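Local coordinates for protein glycoside hydrolase (Streptococcus pneumoniae serotype 4, PDB 6ORH) that probably hydrolyses alpha-L-fucosidic linkages, releasing fucose from host-derived glycans, at residues G121-P126 and E167-G172; A24-F29 and K70-V75; F251-A256 and R288-L293. The protein carries 2 engineered substitutions. All coordinates share one frame; numbering follows the deposited sequence.

Contact 1: residues G121-P126 and E167-G172; sequences GVYLSP and EVWMNG. Engineered in segment 167-172: Asn171 (natural residue Asp). With GAL (beta-D-galactopyranose), chain C; FUC (alpha-L-fucopyranose), chain B; FUC (alpha-L-fucopyranose), chain D.
Val122 and the backbone of Glu167 and Trp169 tie together two neighbouring parallel strands of the TIM barrel, whose axes approach to 4.7 Å and differ in direction by 16°. Val122 N donates to Glu167 O (3.0 Å), Val122 O accepts from Trp169 N (2.8 Å), and a weak bond follows from Leu124 N to Trp169 O. Gly121 suits its place, since a CB there would press on Glu167 O.

Tyr123 and Trp169 share the face that leads to the sugar; as usual in this fold, the C-terminal strand ends and their loops carry groups of the glycan pocket. The two rings lie nearly parallel but slid apart, with Tyr123 CD2 3.5 Å from Trp169 CE3 and little overlap. With CG anti to the backbone N (chi1 169°), Tyr123 reaches beyond the strand, and its OH donates to O4 of the chain B fucose (2.9 Å). Asn171, an engineered residue replacing the natural Asp, sends ND2 almost straight (177°) to O5 of that fucose at 2.8 Å. Galactose O4 makes a weak bond to Asn171 OD1 and accepts from Gly172 N, while Trp169 CH2 meets galactose C6 at 3.5 Å with the edge of its ring. Pro126, whose CB turns toward the other segment, packs CD 3.3 Å from Asn171 O.

Branched Val122 and Val168 lie side by side on the opposite face, where helices 139-154 and 185-196 cover them. Strand 70-74 bonds to the other edge of strand 119-124.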
loop_
_atom_site.group_PDB
_atom_site.type_symbol
_atom_site.label_atom_id
_atom_site.label_comp_id
_atom_site.label_asym_id
_atom_site.label_seq_id
_atom_site.Cartn_x
_atom_site.Cartn_y
_atom_site.Cartn_z
ATOM N N GLY A 121 -3.348 8.962 -28.664
ATOM C CA GLY A 121 -4.266 7.850 -28.473
ATOM C C GLY A 121 -5.680 8.297 -28.781
ATOM O O GLY A 121 -5.955 9.510 -28.817
ATOM N N VAL A 122 -6.544 7.317 -29.037
ATOM C CA VAL A 122 -7.920 7.646 -29.356
ATOM C C VAL A 122 -8.845 6.733 -28.571
ATOM O O VAL A 122 -8.640 5.507 -28.526
ATOM C CB VAL A 122 -8.198 7.563 -30.873
ATOM C CG1 VAL A 122 -7.937 6.174 -31.446
ATOM C CG2 VAL A 122 -9.654 7.963 -31.144
ATOM N N TYR A 123 -9.849 7.353 -27.942
ATOM C CA TYR A 123 -10.843 6.647 -27.124
ATOM C C TYR A 123 -12.162 6.714 -27.876
ATOM O O TYR A 123 -12.672 7.807 -28.142
ATOM C CB TYR A 123 -10.903 7.304 -25.739
ATOM C CG TYR A 123 -12.023 6.949 -24.770
ATOM C CD1 TYR A 123 -13.362 7.088 -25.119
ATOM C CD2 TYR A 123 -11.706 6.699 -23.436
ATOM C CE1 TYR A 123 -14.358 6.790 -24.197
ATOM C CE2 TYR A 123 -12.692 6.451 -22.494
ATOM C CZ TYR A 123 -14.024 6.503 -22.880
ATOM O OH TYR A 123 -15.032 6.321 -21.960
ATOM N N LEU A 124 -12.685 5.534 -28.234
ATOM C CA LEU A 124 -13.930 5.419 -28.980
ATOM C C LEU A 124 -14.818 4.457 -28.202
ATOM O O LEU A 124 -14.536 3.258 -28.160
ATOM C CB LEU A 124 -13.604 4.853 -30.370
ATOM C CG LEU A 124 -14.752 4.759 -31.373
ATOM C CD1 LEU A 124 -15.149 6.143 -31.886
ATOM C CD2 LEU A 124 -14.288 3.896 -32.563
ATOM N N SER A 125 -15.855 4.980 -27.542
ATOM C CA SER A 125 -16.597 4.140 -26.609
ATOM C C SER A 125 -17.272 2.926 -27.271
ATOM O O SER A 125 -18.114 3.100 -28.157
ATOM C CB SER A 125 -17.603 4.966 -25.842
ATOM O OG SER A 125 -18.369 4.130 -24.959
ATOM N N PRO A 126 -17.032 1.670 -26.829
ATOM C CA PRO A 126 -17.836 0.540 -27.323
ATOM C C PRO A 126 -19.321 0.708 -26.973
ATOM O O PRO A 126 -20.161 0.562 -27.864
ATOM C CB PRO A 126 -17.177 -0.672 -26.642
ATOM C CG PRO A 126 -15.744 -0.199 -26.470
ATOM C CD PRO A 126 -15.918 1.228 -25.962
ATOM N N GLU A 167 -2.008 4.423 -29.188
ATOM C CA GLU A 167 -2.886 3.669 -28.298
ATOM C C GLU A 167 -4.337 3.841 -28.738
ATOM O O GLU A 167 -4.724 4.934 -29.132
ATOM C CB GLU A 167 -2.719 4.186 -26.867
ATOM C CG GLU A 167 -3.474 3.377 -25.794
ATOM C CD GLU A 167 -2.956 3.629 -24.384
ATOM O OE1 GLU A 167 -1.800 4.099 -24.234
ATOM O OE2 GLU A 167 -3.687 3.346 -23.409
ATOM N N VAL A 168 -5.102 2.738 -28.688
ATOM C CA VAL A 168 -6.547 2.792 -28.914
ATOM C C VAL A 168 -7.209 2.370 -27.602
ATOM O O VAL A 168 -6.790 1.366 -27.037
ATOM C CB VAL A 168 -6.952 1.860 -30.076
ATOM C CG1 VAL A 168 -8.476 1.750 -30.179
ATOM C CG2 VAL A 168 -6.363 2.352 -31.408
ATOM N N TRP A 169 -8.230 3.125 -27.152
ATOM C CA TRP A 169 -8.873 2.852 -25.870
ATOM C C TRP A 169 -10.292 2.339 -26.105
ATOM O O TRP A 169 -11.125 3.038 -26.713
ATOM C CB TRP A 169 -8.914 4.160 -25.046
ATOM C CG TRP A 169 -8.222 4.063 -23.717
ATOM C CD1 TRP A 169 -6.875 4.085 -23.491
ATOM C CD2 TRP A 169 -8.842 3.983 -22.420
ATOM N NE1 TRP A 169 -6.600 3.995 -22.153
ATOM C CE2 TRP A 169 -7.790 3.981 -21.469
ATOM C CE3 TRP A 169 -10.177 3.924 -21.965
ATOM C CZ2 TRP A 169 -8.016 3.910 -20.097
ATOM C CZ3 TRP A 169 -10.389 3.900 -20.595
ATOM C CH2 TRP A 169 -9.324 3.845 -19.685
ATOM N N MET A 170 -10.563 1.121 -25.587
ATOM C CA MET A 170 -11.892 0.511 -25.644
ATOM C C MET A 170 -12.417 0.336 -24.219
ATOM O O MET A 170 -12.192 -0.683 -23.556
ATOM C CB MET A 170 -11.775 -0.862 -26.322
ATOM C CG MET A 170 -11.249 -0.722 -27.735
ATOM S SD MET A 170 -11.068 -2.341 -28.474
ATOM C CE MET A 170 -10.469 -1.911 -30.111
ATOM N N ASN A 171 -13.100 1.367 -23.728
ATOM C CA ASN A 171 -13.608 1.370 -22.365
ATOM C C ASN A 171 -14.538 0.182 -22.152
ATOM O O ASN A 171 -15.342 -0.107 -23.026
ATOM C CB ASN A 171 -14.362 2.692 -22.134
ATOM C CG ASN A 171 -14.462 3.012 -20.668
ATOM O OD1 ASN A 171 -15.120 2.303 -19.911
ATOM N ND2 ASN A 171 -13.848 4.092 -20.252
ATOM N N GLY A 172 -14.443 -0.487 -20.978
ATOM C CA GLY A 172 -15.311 -1.638 -20.739
ATOM C C GLY A 172 -16.654 -1.280 -20.073
ATOM O O GLY A 172 -17.484 -2.177 -19.902
HETATM C C1 GAL C . -14.288 1.012 -15.813
HETATM C C2 GAL C . -14.518 -0.238 -16.691
HETATM C C3 GAL C . -13.187 -0.796 -17.215
HETATM C C4 GAL C . -12.261 0.306 -17.742
HETATM C C5 GAL C . -12.154 1.389 -16.660
HETATM C C6 GAL C . -11.252 2.541 -17.037
HETATM O O2 GAL C . -15.155 -1.255 -15.902
HETATM O O3 GAL C . -13.438 -1.812 -18.228
HETATM O O4 GAL C . -12.780 0.895 -18.969
HETATM O O5 GAL C . -13.475 1.962 -16.499
HETATM O O6 GAL C . -11.045 3.378 -15.867
HETATM C C1 FUC B . -15.305 4.607 -17.203
HETATM C C2 FUC B . -16.227 5.553 -17.954
HETATM C C3 FUC B . -15.903 6.971 -17.498
HETATM C C4 FUC B . -14.475 7.338 -17.914
HETATM C C5 FUC B . -13.517 6.297 -17.283
HETATM C C6 FUC B . -12.091 6.456 -17.778
HETATM O O2 FUC B . -17.576 5.207 -17.590
HETATM O O3 FUC B . -16.847 7.879 -18.093
HETATM O O4 FUC B . -14.400 7.353 -19.368
HETATM O O5 FUC B . -13.944 4.903 -17.560
HETATM C C1 FUC D . -16.157 -1.994 -16.609
HETATM C C2 FUC D . -16.195 -3.393 -15.963
HETATM C C3 FUC D . -16.809 -3.267 -14.550
HETATM C C4 FUC D . -18.191 -2.654 -14.602
HETATM C C5 FUC D . -18.054 -1.284 -15.251
HETATM C C6 FUC D . -19.376 -0.547 -15.426
HETATM O O2 FUC D . -14.882 -3.889 -15.915
HETATM O O3 FUC D . -16.901 -4.531 -13.869
HETATM O O4 FUC D . -19.093 -3.460 -15.382
HETATM O O5 FUC D . -17.469 -1.487 -16.531
#

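Contact 2: residues A24-F29 and K70-V75; sequences AAFIHF and KLILVV. With FUC (alpha-L-fucopyranose), chain B.
Val74 and Ile27, with Ile72 next in buried area, carry this parallel pairing. Ile27 N donates to Ile72 O and Ile27 O accepts from Val74 N (3.0 Å), so both backbone polar atoms of Ile27 turn to strand 70-74, bonding to the residues before and after Leu73.

With CG1 of Val74 anti to the backbone N (chi1 170°), CG2 falls beside that N and squarely over the His28 ring, 3.8 Å from the centroid and 5° off the normal, as a CH-pi contact. The imidazole is thus backed by a hydrocarbon surface while its NE2 shares a hydrogen bond with O4 of the chain B fucose at 2.8 Å.

Ile27 uses both branches: CD1 sits 3.9 Å from Leu71 CD2, and CG2 lies 4.0 Å from Leu73 CD1, so one beta-branched side chain meets both leucines at once. Ile72 lies on the other face, its CG2 3.8 Å from Phe26 CE1, and its carbonyl O meets the edge of the Phe26 ring.

Helices 56-65 and 105-116 cover the face of Ile27, Leu71 and Leu73, the outer face of the TIM barrel. Strand 292-295 bonds to the far edge of strand 23-27, and strand 119-124 to that of strand 70-74.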
loop_
_atom_site.group_PDB
_atom_site.type_symbol
_atom_site.label_atom_id
_atom_site.label_comp_id
_atom_site.label_asym_id
_atom_site.label_seq_id
_atom_site.Cartn_x
_atom_site.Cartn_y
_atom_site.Cartn_z
ATOM N N ALA A 24 1.212 9.918 -19.541
ATOM C CA ALA A 24 0.262 10.122 -20.627
ATOM C C ALA A 24 -0.886 10.949 -20.085
ATOM O O ALA A 24 -1.162 10.948 -18.892
ATOM C CB ALA A 24 -0.233 8.797 -21.171
ATOM N N ALA A 25 -1.464 11.762 -20.967
ATOM C CA ALA A 25 -2.590 12.578 -20.576
ATOM C C ALA A 25 -3.862 12.058 -21.235
ATOM O O ALA A 25 -3.805 11.602 -22.369
ATOM C CB ALA A 25 -2.340 14.016 -21.009
ATOM N N PHE A 26 -4.996 12.156 -20.525
ATOM C CA PHE A 26 -6.305 11.818 -21.052
ATOM C C PHE A 26 -7.076 13.125 -21.214
ATOM O O PHE A 26 -6.902 14.033 -20.394
ATOM C CB PHE A 26 -7.056 11.019 -19.990
ATOM C CG PHE A 26 -7.745 9.731 -20.373
ATOM C CD1 PHE A 26 -8.144 9.439 -21.679
ATOM C CD2 PHE A 26 -8.085 8.834 -19.357
ATOM C CE1 PHE A 26 -8.808 8.258 -21.968
ATOM C CE2 PHE A 26 -8.741 7.645 -19.652
ATOM C CZ PHE A 26 -9.107 7.362 -20.954
ATOM N N ILE A 27 -7.895 13.218 -22.269
ATOM C CA ILE A 27 -8.778 14.378 -22.402
ATOM C C ILE A 27 -10.210 13.876 -22.581
ATOM O O ILE A 27 -10.522 13.256 -23.605
ATOM C CB ILE A 27 -8.319 15.280 -23.571
ATOM C CG1 ILE A 27 -6.935 15.888 -23.295
ATOM C CG2 ILE A 27 -9.365 16.368 -23.805
ATOM C CD1 ILE A 27 -6.458 16.964 -24.304
ATOM N N HIS A 28 -11.065 14.152 -21.576
ATOM C CA HIS A 28 -12.507 13.938 -21.663
ATOM C C HIS A 28 -13.168 15.303 -21.873
ATOM O O HIS A 28 -13.090 16.165 -21.004
ATOM C CB HIS A 28 -13.101 13.289 -20.385
ATOM C CG HIS A 28 -12.858 11.815 -20.249
ATOM N ND1 HIS A 28 -11.591 11.293 -20.006
ATOM C CD2 HIS A 28 -13.716 10.765 -20.262
ATOM C CE1 HIS A 28 -11.700 9.959 -19.899
ATOM N NE2 HIS A 28 -12.984 9.622 -20.038
ATOM N N PHE A 29 -13.791 15.467 -23.043
ATOM C CA PHE A 29 -14.464 16.712 -23.402
ATOM C C PHE A 29 -15.595 16.357 -24.357
ATOM O O PHE A 29 -15.475 15.426 -25.153
ATOM C CB PHE A 29 -13.458 17.622 -24.111
ATOM C CG PHE A 29 -14.036 18.928 -24.608
ATOM C CD1 PHE A 29 -14.457 19.890 -23.703
ATOM C CD2 PHE A 29 -14.182 19.168 -25.962
ATOM C CE1 PHE A 29 -14.993 21.097 -24.146
ATOM C CE2 PHE A 29 -14.697 20.382 -26.414
ATOM C CZ PHE A 29 -15.127 21.332 -25.499
ATOM N N LYS A 70 2.214 11.420 -24.310
ATOM C CA LYS A 70 1.115 10.872 -25.085
ATOM C C LYS A 70 -0.168 11.551 -24.621
ATOM O O LYS A 70 -0.292 11.918 -23.458
ATOM C CB LYS A 70 1.033 9.356 -24.882
ATOM C CG LYS A 70 -0.124 8.662 -25.601
ATOM C CD LYS A 70 0.082 7.145 -25.724
ATOM C CE LYS A 70 0.366 6.466 -24.404
ATOM N NZ LYS A 70 0.758 5.054 -24.656
ATOM N N LEU A 71 -1.076 11.787 -25.574
ATOM C CA LEU A 71 -2.370 12.414 -25.319
ATOM C C LEU A 71 -3.443 11.481 -25.882
ATOM O O LEU A 71 -3.462 11.253 -27.107
ATOM C CB LEU A 71 -2.373 13.783 -26.032
ATOM C CG LEU A 71 -3.600 14.686 -25.864
ATOM C CD1 LEU A 71 -3.341 16.044 -26.508
ATOM C CD2 LEU A 71 -4.899 14.089 -26.443
ATOM N N ILE A 72 -4.282 10.936 -24.976
ATOM C CA ILE A 72 -5.400 10.084 -25.375
ATOM C C ILE A 72 -6.687 10.908 -25.400
ATOM O O ILE A 72 -7.172 11.352 -24.369
ATOM C CB ILE A 72 -5.497 8.837 -24.475
ATOM C CG1 ILE A 72 -4.142 8.122 -24.400
ATOM C CG2 ILE A 72 -6.590 7.896 -24.992
ATOM C CD1 ILE A 72 -4.152 6.840 -23.578
ATOM N N LEU A 73 -7.243 11.094 -26.610
ATOM C CA LEU A 73 -8.398 11.960 -26.804
ATOM C C LEU A 73 -9.669 11.120 -26.892
ATOM O O LEU A 73 -9.812 10.241 -27.760
ATOM C CB LEU A 73 -8.206 12.696 -28.148
ATOM C CG LEU A 73 -9.334 13.674 -28.501
ATOM C CD1 LEU A 73 -9.395 14.811 -27.462
ATOM C CD2 LEU A 73 -9.054 14.291 -29.886
ATOM N N VAL A 74 -10.662 11.496 -26.066
ATOM C CA VAL A 74 -12.008 10.972 -26.262
ATOM C C VAL A 74 -12.604 11.589 -27.526
ATOM O O VAL A 74 -12.737 12.813 -27.616
ATOM C CB VAL A 74 -12.877 11.266 -25.030
ATOM C CG1 VAL A 74 -14.357 10.941 -25.294
ATOM C CG2 VAL A 74 -12.349 10.471 -23.842
ATOM N N VAL A 75 -12.966 10.741 -28.495
ATOM C CA VAL A 75 -13.639 11.262 -29.685
ATOM C C VAL A 75 -15.093 10.811 -29.739
ATOM O O VAL A 75 -15.860 11.316 -30.569
ATOM C CB VAL A 75 -12.903 10.946 -31.000
ATOM C CG1 VAL A 75 -11.496 11.518 -30.977
ATOM C CG2 VAL A 75 -12.902 9.471 -31.332
HETATM C C1 FUC B . -15.305 4.607 -17.203
HETATM C C2 FUC B . -16.227 5.553 -17.954
HETATM C C3 FUC B . -15.903 6.971 -17.498
HETATM C C4 FUC B . -14.475 7.338 -17.914
HETATM C C5 FUC B . -13.517 6.297 -17.283
HETATM C C6 FUC B . -12.091 6.456 -17.778
HETATM O O2 FUC B . -17.576 5.207 -17.590
HETATM O O3 FUC B . -16.847 7.879 -18.093
HETATM O O4 FUC B . -14.400 7.353 -19.368
HETATM O O5 FUC B . -13.944 4.903 -17.560
HETATM O O HOH W 1 -12.745 14.807 -25.707
#

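Contact 3: residues F251-A256 and R288-L293; sequences FSIGEA and RGTPLL
Thr290, Pro291 and Leu293 meet strand 250-259 across a beta-alpha-beta unit in which helix 275-284 leads from that strand to strand 292-295. Within the two segments the parallel pairing is short, with one bridge, Ala256 to Leu292. Ala256 N donates to Pro291 O (3.1 Å), and Leu293 N reaches Ala256 O at 2.9 Å, nearly straight at its hydrogen (173°) but arriving above the carbonyl plane.

Before the strands pair, a side chain takes over. Thr290 places OG1 anti to its backbone N (chi1 -155°) and donates to Gly254 O at 2.7 Å, again from above the carbonyl plane. Gly254 is the centre of an inverse gamma turn. Threonine suits its place because a hydroxyl can donate to Gly254 O and accept from Gln225 NE2 at the same time; Gln225 OE1 in turn takes the N-H of Gly254, so that side chain bridges the two segments.

Both strands belong to the curled sheet of the TIM-barrel domain, in which strand 292-295 is bordered on its other side by strand 23-27. Proline, whose ring nitrogen has no hydrogen to donate, can still accept a bond through its O while its ring packs: Pro291 CD lies tightly against Ile253 CG2, at 3.5 Å, the two side chains crossing at about a right angle. Tyr18 of helix 13-21 also touches that ring.

Glu255 points its CB away from the other segment, but its extended chain brings OE1 within 3.4 Å of Leu293 CD2. The buried carboxyl group bonds to Trp169 NE1 through OE1 and to Tyr18 OH through OE2. Ala256, by contrast, is small enough for its CB to sit 3.5 Å from Pro291 O.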
loop_
_atom_site.group_PDB
_atom_site.type_symbol
_atom_site.label_atom_id
_atom_site.label_comp_id
_atom_site.label_asym_id
_atom_site.label_seq_id
_atom_site.Cartn_x
_atom_site.Cartn_y
_atom_site.Cartn_z
ATOM N N PHE A 251 2.592 -10.452 -21.813
ATOM C CA PHE A 251 3.015 -9.200 -21.177
ATOM C C PHE A 251 1.876 -8.191 -21.305
ATOM O O PHE A 251 1.298 -8.024 -22.389
ATOM C CB PHE A 251 4.307 -8.687 -21.815
ATOM C CG PHE A 251 4.998 -7.629 -20.976
ATOM C CD1 PHE A 251 4.510 -6.325 -20.940
ATOM C CD2 PHE A 251 6.057 -7.954 -20.145
ATOM C CE1 PHE A 251 5.118 -5.355 -20.133
ATOM C CE2 PHE A 251 6.667 -6.981 -19.351
ATOM C CZ PHE A 251 6.206 -5.679 -19.344
ATOM N N SER A 252 1.565 -7.525 -20.177
ATOM C CA SER A 252 0.373 -6.683 -20.126
ATOM C C SER A 252 0.696 -5.500 -19.211
ATOM O O SER A 252 1.086 -5.736 -18.068
ATOM C CB SER A 252 -0.775 -7.521 -19.533
ATOM O OG SER A 252 -1.901 -6.673 -19.226
ATOM N N ILE A 253 0.558 -4.266 -19.730
ATOM C CA ILE A 253 0.736 -3.092 -18.861
ATOM C C ILE A 253 -0.580 -2.784 -18.139
ATOM O O ILE A 253 -1.586 -2.540 -18.825
ATOM C CB ILE A 253 1.149 -1.899 -19.728
ATOM C CG1 ILE A 253 2.524 -2.139 -20.365
ATOM C CG2 ILE A 253 1.111 -0.591 -18.935
ATOM C CD1 ILE A 253 2.887 -1.101 -21.401
ATOM N N GLY A 254 -0.538 -2.732 -16.799
ATOM C CA GLY A 254 -1.704 -2.270 -16.023
ATOM C C GLY A 254 -1.688 -0.739 -15.946
ATOM O O GLY A 254 -1.090 -0.152 -15.039
ATOM N N GLU A 255 -2.325 -0.101 -16.928
ATOM C CA GLU A 255 -2.288 1.359 -17.047
ATOM C C GLU A 255 -3.083 1.991 -15.901
ATOM O O GLU A 255 -4.221 1.612 -15.647
ATOM C CB GLU A 255 -2.937 1.710 -18.389
ATOM C CG GLU A 255 -2.774 3.160 -18.791
ATOM C CD GLU A 255 -3.414 3.377 -20.150
ATOM O OE1 GLU A 255 -4.644 3.259 -20.211
ATOM O OE2 GLU A 255 -2.686 3.669 -21.124
ATOM N N ALA A 256 -2.495 3.001 -15.228
ATOM C CA ALA A 256 -3.147 3.622 -14.073
ATOM C C ALA A 256 -3.778 4.944 -14.493
ATOM O O ALA A 256 -3.076 5.950 -14.523
ATOM C CB ALA A 256 -2.113 3.856 -12.992
ATOM N N ARG A 288 5.718 2.331 -9.269
ATOM C CA ARG A 288 5.534 0.880 -9.151
ATOM C C ARG A 288 5.678 0.211 -10.515
ATOM O O ARG A 288 5.361 -0.984 -10.679
ATOM C CB ARG A 288 4.220 0.539 -8.450
ATOM C CG ARG A 288 4.309 0.825 -6.953
ATOM C CD ARG A 288 3.006 0.520 -6.249
ATOM N NE ARG A 288 3.249 0.656 -4.819
ATOM C CZ ARG A 288 2.436 0.230 -3.865
ATOM N NH1 ARG A 288 1.265 -0.343 -4.142
ATOM N NH2 ARG A 288 2.833 0.336 -2.604
ATOM N N GLY A 289 6.197 0.952 -11.490
ATOM C CA GLY A 289 6.574 0.323 -12.750
ATOM C C GLY A 289 5.458 0.363 -13.802
ATOM O O GLY A 289 5.519 -0.389 -14.772
ATOM N N THR A 290 4.518 1.298 -13.666
ATOM C CA THR A 290 3.489 1.369 -14.707
ATOM C C THR A 290 3.195 2.830 -15.057
ATOM O O THR A 290 3.356 3.706 -14.218
ATOM C CB THR A 290 2.240 0.594 -14.258
ATOM O OG1 THR A 290 1.515 0.184 -15.425
ATOM C CG2 THR A 290 1.329 1.395 -13.355
ATOM N N PRO A 291 2.691 3.127 -16.276
ATOM C CA PRO A 291 2.402 4.507 -16.639
ATOM C C PRO A 291 1.209 5.099 -15.909
ATOM O O PRO A 291 0.245 4.413 -15.549
ATOM C CB PRO A 291 2.117 4.461 -18.153
ATOM C CG PRO A 291 2.737 3.153 -18.612
ATOM C CD PRO A 291 2.547 2.222 -17.430
ATOM N N LEU A 292 1.318 6.430 -15.708
ATOM C CA LEU A 292 0.234 7.236 -15.185
ATOM C C LEU A 292 -0.453 7.915 -16.359
ATOM O O LEU A 292 0.267 8.522 -17.161
ATOM C CB LEU A 292 0.839 8.267 -14.220
ATOM C CG LEU A 292 -0.153 9.328 -13.737
ATOM C CD1 LEU A 292 -1.278 8.668 -12.954
ATOM C CD2 LEU A 292 0.557 10.379 -12.874
ATOM N N LEU A 293 -1.779 7.680 -16.476
ATOM C CA LEU A 293 -2.614 8.338 -17.478
ATOM C C LEU A 293 -3.541 9.303 -16.746
ATOM O O LEU A 293 -4.539 8.896 -16.147
ATOM C CB LEU A 293 -3.368 7.259 -18.278
ATOM C CG LEU A 293 -4.453 7.776 -19.238
ATOM C CD1 LEU A 293 -3.875 8.719 -20.293
ATOM C CD2 LEU A 293 -5.167 6.596 -19.902
#

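Overall arrangement
All three contacts are buried and pair parallel strands of one curled sheet. Contacts 1 and 2 hold neighbouring strands: Gly121 N probably bonds to Leu71 O, and a salt bridge joins Glu167 OE1 to Lys70 NZ (2.8 Å). Contact 3 continues on the other side of contact 2, where Ala24 N probably bonds to Leu292 O. Their chemistry differs. Contact 1 ends in polar groups that grip fucose and galactose; contact 2 is mostly aliphatic, with His28 hydrogen-bonded to the fucose and Phe26 in carbon contact with it; contact 3 has no sugar and relies on a threonine hydroxyl and a proline before its strands pair. Contacts 1 and 3 meet where Leu293 packs on Trp169.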